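PDB 3GIR: aminomethyltransferase from Bartonella henselae, which belongs to the aminomethyltransferase (T-protein) family and joins a folate-binding-type domain to a C-terminal beta-barrel domain. Local coordinates for residues L66-H71 with L248-S253; D270-D275 with L299-K304. One frame throughout, in Å; residues are numbered along the deposited sequence.

Both contacts pack a helix of this T-protein-type fold against a second segment, yet they share no element and lie on opposite sides of the chain's centre, with centres about 33 Å apart. Interaction 1 is the more buried: helices 65-74 and 248-257, far apart in sequence, meet through an alanine and a direct histidine-serine hydrogen bond, supplemented by one water. Interaction 2 lies at the surface and is local in sequence, setting the loop of 270-275 on helix 295-304. There the direct touch is mostly an isoleucine on a serine and a leucine. Interaction 1 thus has a direct bond as well as a water, whereas in interaction 2 the hydrogen bonding between segments runs through water.

Interaction 1 of 2, residues L66-H71 with L248-S253; sequences LKEHLH and LAARDS
H69 and A250 mark the close crossing of helices 65-74 and 248-257 in the folate-binding family region of this T-protein-type fold, their CA atoms 5.0 Å apart and the short axes crossing at -53°. A250, with just a methyl group, is consistent with so close an approach: its CB lies 3.7 Å from the backbone N of H69 and also meets CB of E68. Beside it, the imidazole of H69 reaches across to S253, where ND1 and OG form a hydrogen bond of 2.7 Å in which either atom could be the donor. CG of H69 stands anti to the backbone N (chi1 -180°), which carries the ring toward S253, and OG of S253 meets it at the edge, near the ring plane. CE1 of H69 comes 3.5 Å from C of S253. Beyond CE1, NE2 bonds to OG of S346 and more weakly to OE1 of E257, so the imidazole is held through both nitrogens and its rotation is fixed. P345 also touches this histidine, tying helix 65-74 to a loop of the C-terminal barrel family region. The carboxylate of E68 is taken up mainly by its surroundings: OE2 accepts from the backbone N of Y61 and of G64, and OE1 from that of G247. One water completes the link, donating to OE1 of E68 at 2.7 Å and accepting from the backbone N of A250 at 2.9 Å.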
ATOM      1  N   LEU A  66       1.447  19.563   4.695  1.00 18.21           N
ATOM      2  CA  LEU A  66       2.794  19.561   5.240  1.00 19.56           C
ATOM      3  C   LEU A  66       2.846  19.123   6.716  1.00 17.44           C
ATOM      4  O   LEU A  66       3.614  18.182   7.056  1.00 17.81           O
ATOM      5  CB  LEU A  66       3.447  20.933   5.033  1.00 20.58           C
ATOM      6  CG  LEU A  66       3.561  21.469   3.617  1.00 26.93           C
ATOM      7  CD1 LEU A  66       4.123  22.940   3.646  1.00 32.82           C
ATOM      8  CD2 LEU A  66       4.417  20.540   2.755  1.00 30.75           C
ATOM      9  N   LYS A  67       2.071  19.771   7.564  1.00 19.56           N
ATOM     10  CA  LYS A  67       2.104  19.523   8.993  1.00 19.24           C
ATOM     11  C   LYS A  67       1.480  18.151   9.334  1.00 18.33           C
ATOM     12  O   LYS A  67       1.868  17.509  10.304  1.00 20.00           O
ATOM     13  CB  LYS A  67       1.517  20.646   9.829  1.00 20.08           C
ATOM     14  CG  LYS A  67       2.409  21.917   9.887  1.00 23.93           C
ATOM     15  CD  LYS A  67       1.765  22.997  10.660  1.00 31.69           C
ATOM     16  CE  LYS A  67       2.709  24.222  10.725  1.00 38.25           C
ATOM     17  NZ  LYS A  67       1.884  25.436  11.104  1.00 42.54           N
ATOM     18  N   GLU A  68       0.569  17.660   8.529  1.00 18.22           N
ATOM     19  CA  GLU A  68      -0.022  16.333   8.758  1.00 16.72           C
ATOM     20  C   GLU A  68       1.052  15.260   8.525  1.00 17.31           C
ATOM     21  O   GLU A  68       1.221  14.292   9.276  1.00 18.54           O
ATOM     22  CB  GLU A  68      -1.231  16.088   7.795  1.00 16.96           C
ATOM     23  CG  GLU A  68      -2.483  16.867   8.126  1.00 19.45           C
ATOM     24  CD  GLU A  68      -3.511  16.924   6.974  1.00 17.88           C
ATOM     25  OE1 GLU A  68      -3.721  15.931   6.276  1.00 17.58           O
ATOM     26  OE2 GLU A  68      -4.136  17.970   6.791  1.00 19.87           O
ATOM     27  N   HIS A  69       1.797  15.432   7.426  1.00 16.68           N
ATOM     28  CA  HIS A  69       2.944  14.574   7.153  1.00 17.92           C
ATOM     29  C   HIS A  69       3.941  14.569   8.292  1.00 17.28           C
ATOM     30  O   HIS A  69       4.345  13.507   8.851  1.00 17.68           O
ATOM     31  CB  HIS A  69       3.572  14.991   5.811  1.00 17.71           C
ATOM     32  CG  HIS A  69       4.771  14.176   5.414  1.00 17.01           C
ATOM     33  ND1 HIS A  69       4.789  13.380   4.288  1.00 17.05           N
ATOM     34  CD2 HIS A  69       5.993  14.057   5.994  1.00 18.20           C
ATOM     35  CE1 HIS A  69       5.973  12.794   4.200  1.00 17.24           C
ATOM     36  NE2 HIS A  69       6.723  13.171   5.235  1.00 17.95           N
ATOM     37  N   LEU A  70       4.406  15.776   8.646  1.00 17.53           N
ATOM     38  CA  LEU A  70       5.388  15.913   9.707  1.00 18.49           C
ATOM     39  C   LEU A  70       4.848  15.399  11.029  1.00 17.37           C
ATOM     40  O   LEU A  70       5.595  14.744  11.757  1.00 19.81           O
ATOM     41  CB  LEU A  70       5.896  17.362   9.796  1.00 19.08           C
ATOM     42  CG  LEU A  70       6.663  17.876   8.567  1.00 20.31           C
ATOM     43  CD1 LEU A  70       6.806  19.455   8.663  1.00 25.38           C
ATOM     44  CD2 LEU A  70       7.990  17.184   8.309  1.00 21.12           C
ATOM     45  N   HIS A  71       3.570  15.626  11.294  1.00 18.33           N
ATOM     46  CA  HIS A  71       2.934  15.111  12.506  1.00 18.56           C
ATOM     47  C   HIS A  71       3.042  13.600  12.651  1.00 19.07           C
ATOM     48  O   HIS A  71       3.341  13.065  13.738  1.00 18.43           O
ATOM     49  CB  HIS A  71       1.480  15.601  12.642  1.00 19.22           C
ATOM     50  CG  HIS A  71       0.833  15.119  13.905  1.00 22.32           C
ATOM     51  ND1 HIS A  71       0.917  15.831  15.085  1.00 21.18           N
ATOM     52  CD2 HIS A  71       0.153  13.981  14.184  1.00 20.34           C
ATOM     53  CE1 HIS A  71       0.268  15.157  16.029  1.00 21.61           C
ATOM     54  NE2 HIS A  71      -0.181  14.023  15.521  1.00 21.21           N
ATOM     55  N   LEU A 248      -5.438  12.159   2.648  1.00 16.15           N
ATOM     56  CA  LEU A 248      -4.824  11.360   1.575  1.00 16.04           C
ATOM     57  C   LEU A 248      -3.601  11.998   0.972  1.00 16.25           C
ATOM     58  O   LEU A 248      -2.698  11.263   0.505  1.00 16.81           O
ATOM     59  CB  LEU A 248      -5.875  11.115   0.472  1.00 18.32           C
ATOM     60  CG  LEU A 248      -6.838   9.944   0.717  1.00 22.31           C
ATOM     61  CD1 LEU A 248      -7.459   9.652  -0.668  1.00 25.75           C
ATOM     62  CD2 LEU A 248      -6.457   8.579   1.536  1.00 21.43           C
ATOM     63  N   ALA A 249      -3.526  13.347   0.924  1.00 16.71           N
ATOM     64  CA  ALA A 249      -2.339  14.011   0.356  1.00 15.98           C
ATOM     65  C   ALA A 249      -1.084  13.673   1.146  1.00 16.52           C
ATOM     66  O   ALA A 249      -0.079  13.260   0.562  1.00 17.00           O
ATOM     67  CB  ALA A 249      -2.536  15.515   0.105  1.00 18.71           C
ATOM     68  N   ALA A 250      -1.190  13.776   2.461  1.00 15.71           N
ATOM     69  CA  ALA A 250      -0.089  13.434   3.316  1.00 15.86           C
ATOM     70  C   ALA A 250       0.145  11.928   3.326  1.00 15.71           C
ATOM     71  O   ALA A 250       1.283  11.484   3.475  1.00 16.73           O
ATOM     72  CB  ALA A 250      -0.308  14.008   4.741  1.00 15.84           C
ATOM     73  N   ARG A 251      -0.941  11.127   3.301  1.00 14.20           N
ATOM     74  CA  ARG A 251      -0.753   9.680   3.137  1.00 14.46           C
ATOM     75  C   ARG A 251       0.147   9.373   1.932  1.00 15.13           C
ATOM     76  O   ARG A 251       1.010   8.502   1.984  1.00 15.29           O
ATOM     77  CB  ARG A 251      -2.087   8.959   3.013  1.00 15.71           C
ATOM     78  CG  ARG A 251      -2.043   7.514   2.656  1.00 14.61           C
ATOM     79  CD  ARG A 251      -3.367   6.896   2.857  1.00 17.53           C
ATOM     80  NE  ARG A 251      -3.608   5.622   2.186  1.00 17.14           N
ATOM     81  CZ  ARG A 251      -3.438   4.443   2.746  1.00 20.66           C
ATOM     82  NH1 ARG A 251      -2.929   4.343   3.957  1.00 19.90           N
ATOM     83  NH2 ARG A 251      -3.781   3.344   2.054  1.00 22.91           N
ATOM     84  N   ASP A 252      -0.129  10.060   0.831  1.00 14.62           N
ATOM     85  CA  ASP A 252       0.684   9.886  -0.362  1.00 15.11           C
ATOM     86  C   ASP A 252       2.165  10.325  -0.210  1.00 16.20           C
ATOM     87  O   ASP A 252       3.039   9.615  -0.675  1.00 16.17           O
ATOM     88  CB  ASP A 252       0.002  10.616  -1.569  1.00 14.73           C
ATOM     89  CG  ASP A 252       0.531  10.100  -2.891  1.00 18.91           C
ATOM     90  OD1 ASP A 252       0.470   8.878  -3.126  1.00 20.98           O
ATOM     91  OD2 ASP A 252       1.140  10.933  -3.620  1.00 23.84           O
ATOM     92  N   SER A 253       2.450  11.473   0.406  1.00 15.61           N
ATOM     93  CA  SER A 253       3.809  11.927   0.586  1.00 16.32           C
ATOM     94  C   SER A 253       4.561  11.005   1.526  1.00 16.47           C
ATOM     95  O   SER A 253       5.778  10.684   1.344  1.00 18.22           O
ATOM     96  CB  SER A 253       3.900  13.397   1.003  1.00 18.31           C
ATOM     97  OG  SER A 253       3.097  13.689   2.146  1.00 18.07           O
TER
HETATM   98  O   HOH W   1      -3.161  15.565   3.630  1.00 18.87           O

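Interaction 2 of 2, residues D270-D275 with L299-K304; sequences DTTPID and LESLQK
I274 and L302 bring their CA atoms to 6.2 Å where the loop of 270-275, helical in phi and psi over its last three residues, meets the final turns of helix 295-304. This surface packing sets the loop between helices 248-257 and 284-289 on the helix that precedes strand 309-315 of the C-terminal barrel family region. I274 does most of the touching. CG1 of I274, anti to the carbonyl carbon (chi1 -60°), lies 3.5 Å from OG of S301. It also lies 3.7 Å from CD1 of L302, whose side chain that of I274 crosses at about a right angle. CD1 of I274 rests against CB of S301, and F298 also touches this isoleucine. An ST motif shapes the loop: OG1 of T272 accepts a nearly straight bond of 3.2 Å from the backbone N of D275. In return OD2 of D275 accepts from the backbone N of T272, which meets it from above the carboxylate plane. A water, 2.6 Å from OG1 of T272 and 2.5 Å from OG of S301, donates to OD1 of D275, which also accepts from the backbone N of S307. Polar coupling between the segments thus runs through one water, while their direct contact is van der Waals packing of I274.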
ATOM      1  N   ASP A 270      -0.334  -3.973 -16.309  1.00 25.93           N
ATOM      2  CA  ASP A 270       0.716  -3.976 -17.337  1.00 28.18           C
ATOM      3  C   ASP A 270       2.164  -4.101 -16.829  1.00 26.62           C
ATOM      4  O   ASP A 270       3.124  -4.130 -17.627  1.00 30.54           O
ATOM      5  CB  ASP A 270       0.510  -2.764 -18.267  1.00 29.74           C
ATOM      6  CG  ASP A 270      -0.770  -2.898 -19.106  1.00 35.13           C
ATOM      7  OD1 ASP A 270      -1.051  -4.008 -19.608  1.00 42.67           O
ATOM      8  OD2 ASP A 270      -1.506  -1.902 -19.239  1.00 44.57           O
ATOM      9  N   THR A 271       2.375  -4.142 -15.502  1.00 22.37           N
ATOM     10  CA  THR A 271       3.668  -4.254 -14.920  1.00 21.36           C
ATOM     11  C   THR A 271       3.727  -5.569 -14.178  1.00 20.32           C
ATOM     12  O   THR A 271       2.913  -5.844 -13.290  1.00 20.29           O
ATOM     13  CB  THR A 271       3.919  -3.085 -13.869  1.00 20.67           C
ATOM     14  OG1 THR A 271       2.957  -3.129 -12.801  1.00 20.54           O
ATOM     15  CG2 THR A 271       3.862  -1.679 -14.519  1.00 23.36           C
ATOM     16  N   THR A 272       4.672  -6.410 -14.529  1.00 21.34           N
ATOM     17  CA  THR A 272       4.964  -7.595 -13.772  1.00 21.35           C
ATOM     18  C   THR A 272       5.757  -7.259 -12.520  1.00 20.52           C
ATOM     19  O   THR A 272       6.290  -6.156 -12.430  1.00 20.25           O
ATOM     20  CB  THR A 272       5.772  -8.587 -14.598  1.00 23.23           C
ATOM     21  OG1 THR A 272       7.114  -8.097 -14.770  1.00 24.60           O
ATOM     22  CG2 THR A 272       5.107  -8.885 -15.909  1.00 23.02           C
ATOM     23  N   PRO A 273       5.881  -8.201 -11.557  1.00 19.79           N
ATOM     24  CA  PRO A 273       6.698  -7.902 -10.410  1.00 19.33           C
ATOM     25  C   PRO A 273       8.171  -7.719 -10.785  1.00 19.01           C
ATOM     26  O   PRO A 273       8.894  -7.065 -10.057  1.00 20.34           O
ATOM     27  CB  PRO A 273       6.524  -9.131  -9.484  1.00 20.47           C
ATOM     28  CG  PRO A 273       5.186  -9.624  -9.857  1.00 21.34           C
ATOM     29  CD  PRO A 273       5.110  -9.441 -11.368  1.00 21.60           C
ATOM     30  N   ILE A 274       8.565  -8.275 -11.929  1.00 21.43           N
ATOM     31  CA  ILE A 274       9.929  -8.156 -12.389  1.00 22.14           C
ATOM     32  C   ILE A 274      10.164  -6.701 -12.766  1.00 20.09           C
ATOM     33  O   ILE A 274      11.139  -6.097 -12.285  1.00 20.97           O
ATOM     34  CB  ILE A 274      10.222  -9.140 -13.579  1.00 23.65           C
ATOM     35  CG1 ILE A 274      10.011 -10.637 -13.170  1.00 25.88           C
ATOM     36  CG2 ILE A 274      11.639  -8.945 -14.105  1.00 26.65           C
ATOM     37  CD1 ILE A 274       8.491 -11.111 -12.773  1.00 25.76           C
ATOM     38  N   ASP A 275       9.277  -6.129 -13.591  1.00 20.86           N
ATOM     39  CA  ASP A 275       9.423  -4.721 -13.990  1.00 20.08           C
ATOM     40  C   ASP A 275       9.372  -3.827 -12.733  1.00 19.34           C
ATOM     41  O   ASP A 275      10.065  -2.838 -12.612  1.00 20.25           O
ATOM     42  CB  ASP A 275       8.259  -4.298 -14.907  1.00 21.32           C
ATOM     43  CG  ASP A 275       8.073  -5.187 -16.106  1.00 26.02           C
ATOM     44  OD1 ASP A 275       9.124  -5.673 -16.607  1.00 28.07           O
ATOM     45  OD2 ASP A 275       6.853  -5.330 -16.548  1.00 30.76           O
ATOM     46  N   LEU A 299       7.853 -16.749 -14.142  1.00 27.11           N
ATOM     47  CA  LEU A 299       9.137 -17.464 -14.319  1.00 28.54           C
ATOM     48  C   LEU A 299       9.819 -17.051 -15.637  1.00 28.42           C
ATOM     49  O   LEU A 299      10.999 -16.778 -15.638  1.00 29.11           O
ATOM     50  CB  LEU A 299       8.891 -18.979 -14.247  1.00 27.88           C
ATOM     51  CG  LEU A 299       8.501 -19.428 -12.844  1.00 31.58           C
ATOM     52  CD1 LEU A 299       8.160 -20.923 -12.757  1.00 32.91           C
ATOM     53  CD2 LEU A 299       9.552 -19.053 -11.804  1.00 30.48           C
ATOM     54  N   GLU A 300       9.073 -16.964 -16.720  1.00 30.13           N
ATOM     55  CA  GLU A 300       9.643 -16.495 -18.004  1.00 32.34           C
ATOM     56  C   GLU A 300      10.119 -15.038 -17.943  1.00 32.40           C
ATOM     57  O   GLU A 300      11.146 -14.665 -18.515  1.00 32.53           O
ATOM     58  CB  GLU A 300       8.632 -16.597 -19.122  1.00 32.42           C
ATOM     59  CG  GLU A 300       8.556 -18.001 -19.694  1.00 40.01           C
ATOM     60  CD  GLU A 300       7.277 -18.307 -20.462  1.00 46.32           C
ATOM     61  OE1 GLU A 300       6.417 -17.399 -20.633  1.00 52.92           O
ATOM     62  OE2 GLU A 300       7.133 -19.486 -20.891  1.00 52.43           O
ATOM     63  N   SER A 301       9.357 -14.190 -17.271  1.00 31.15           N
ATOM     64  CA  SER A 301       9.776 -12.793 -17.133  1.00 32.01           C
ATOM     65  C   SER A 301      11.066 -12.655 -16.304  1.00 31.05           C
ATOM     66  O   SER A 301      11.912 -11.779 -16.521  1.00 28.58           O
ATOM     67  CB  SER A 301       8.630 -12.026 -16.461  1.00 31.85           C
ATOM     68  OG  SER A 301       8.924 -10.668 -16.477  1.00 38.16           O
ATOM     69  N   LEU A 302      11.208 -13.502 -15.315  1.00 32.49           N
ATOM     70  CA  LEU A 302      12.341 -13.522 -14.454  1.00 34.85           C
ATOM     71  C   LEU A 302      13.633 -13.895 -15.237  1.00 36.85           C
ATOM     72  O   LEU A 302      14.700 -13.332 -15.013  1.00 37.30           O
ATOM     73  CB  LEU A 302      12.064 -14.551 -13.394  1.00 36.06           C
ATOM     74  CG  LEU A 302      12.495 -14.383 -11.975  1.00 38.41           C
ATOM     75  CD1 LEU A 302      12.227 -13.008 -11.411  1.00 40.55           C
ATOM     76  CD2 LEU A 302      11.774 -15.469 -11.185  1.00 40.57           C
ATOM     77  N   GLN A 303      13.491 -14.848 -16.139  1.00 38.20           N
ATOM     78  CA  GLN A 303      14.566 -15.243 -17.055  1.00 39.90           C
ATOM     79  C   GLN A 303      14.890 -14.187 -18.105  1.00 39.66           C
ATOM     80  O   GLN A 303      16.050 -13.875 -18.323  1.00 40.64           O
ATOM     81  CB  GLN A 303      14.173 -16.544 -17.756  1.00 40.97           C
ATOM     82  CG  GLN A 303      14.551 -17.789 -16.957  1.00 46.41           C
ATOM     83  CD  GLN A 303      16.067 -18.057 -16.954  1.00 51.91           C
ATOM     84  OE1 GLN A 303      16.674 -18.286 -15.894  1.00 55.66           O
ATOM     85  NE2 GLN A 303      16.678 -18.036 -18.147  1.00 55.49           N
ATOM     86  N   LYS A 304      13.870 -13.680 -18.789  1.00 38.86           N
ATOM     87  CA  LYS A 304      14.033 -12.648 -19.801  1.00 38.45           C
ATOM     88  C   LYS A 304      14.523 -11.290 -19.238  1.00 38.56           C
ATOM     89  O   LYS A 304      15.149 -10.518 -19.987  1.00 39.29           O
ATOM     90  CB  LYS A 304      12.768 -12.488 -20.649  1.00 39.09           C
TER
HETATM   91  O   HOH W   2       8.236  -8.298 -17.094  1.00 35.28           O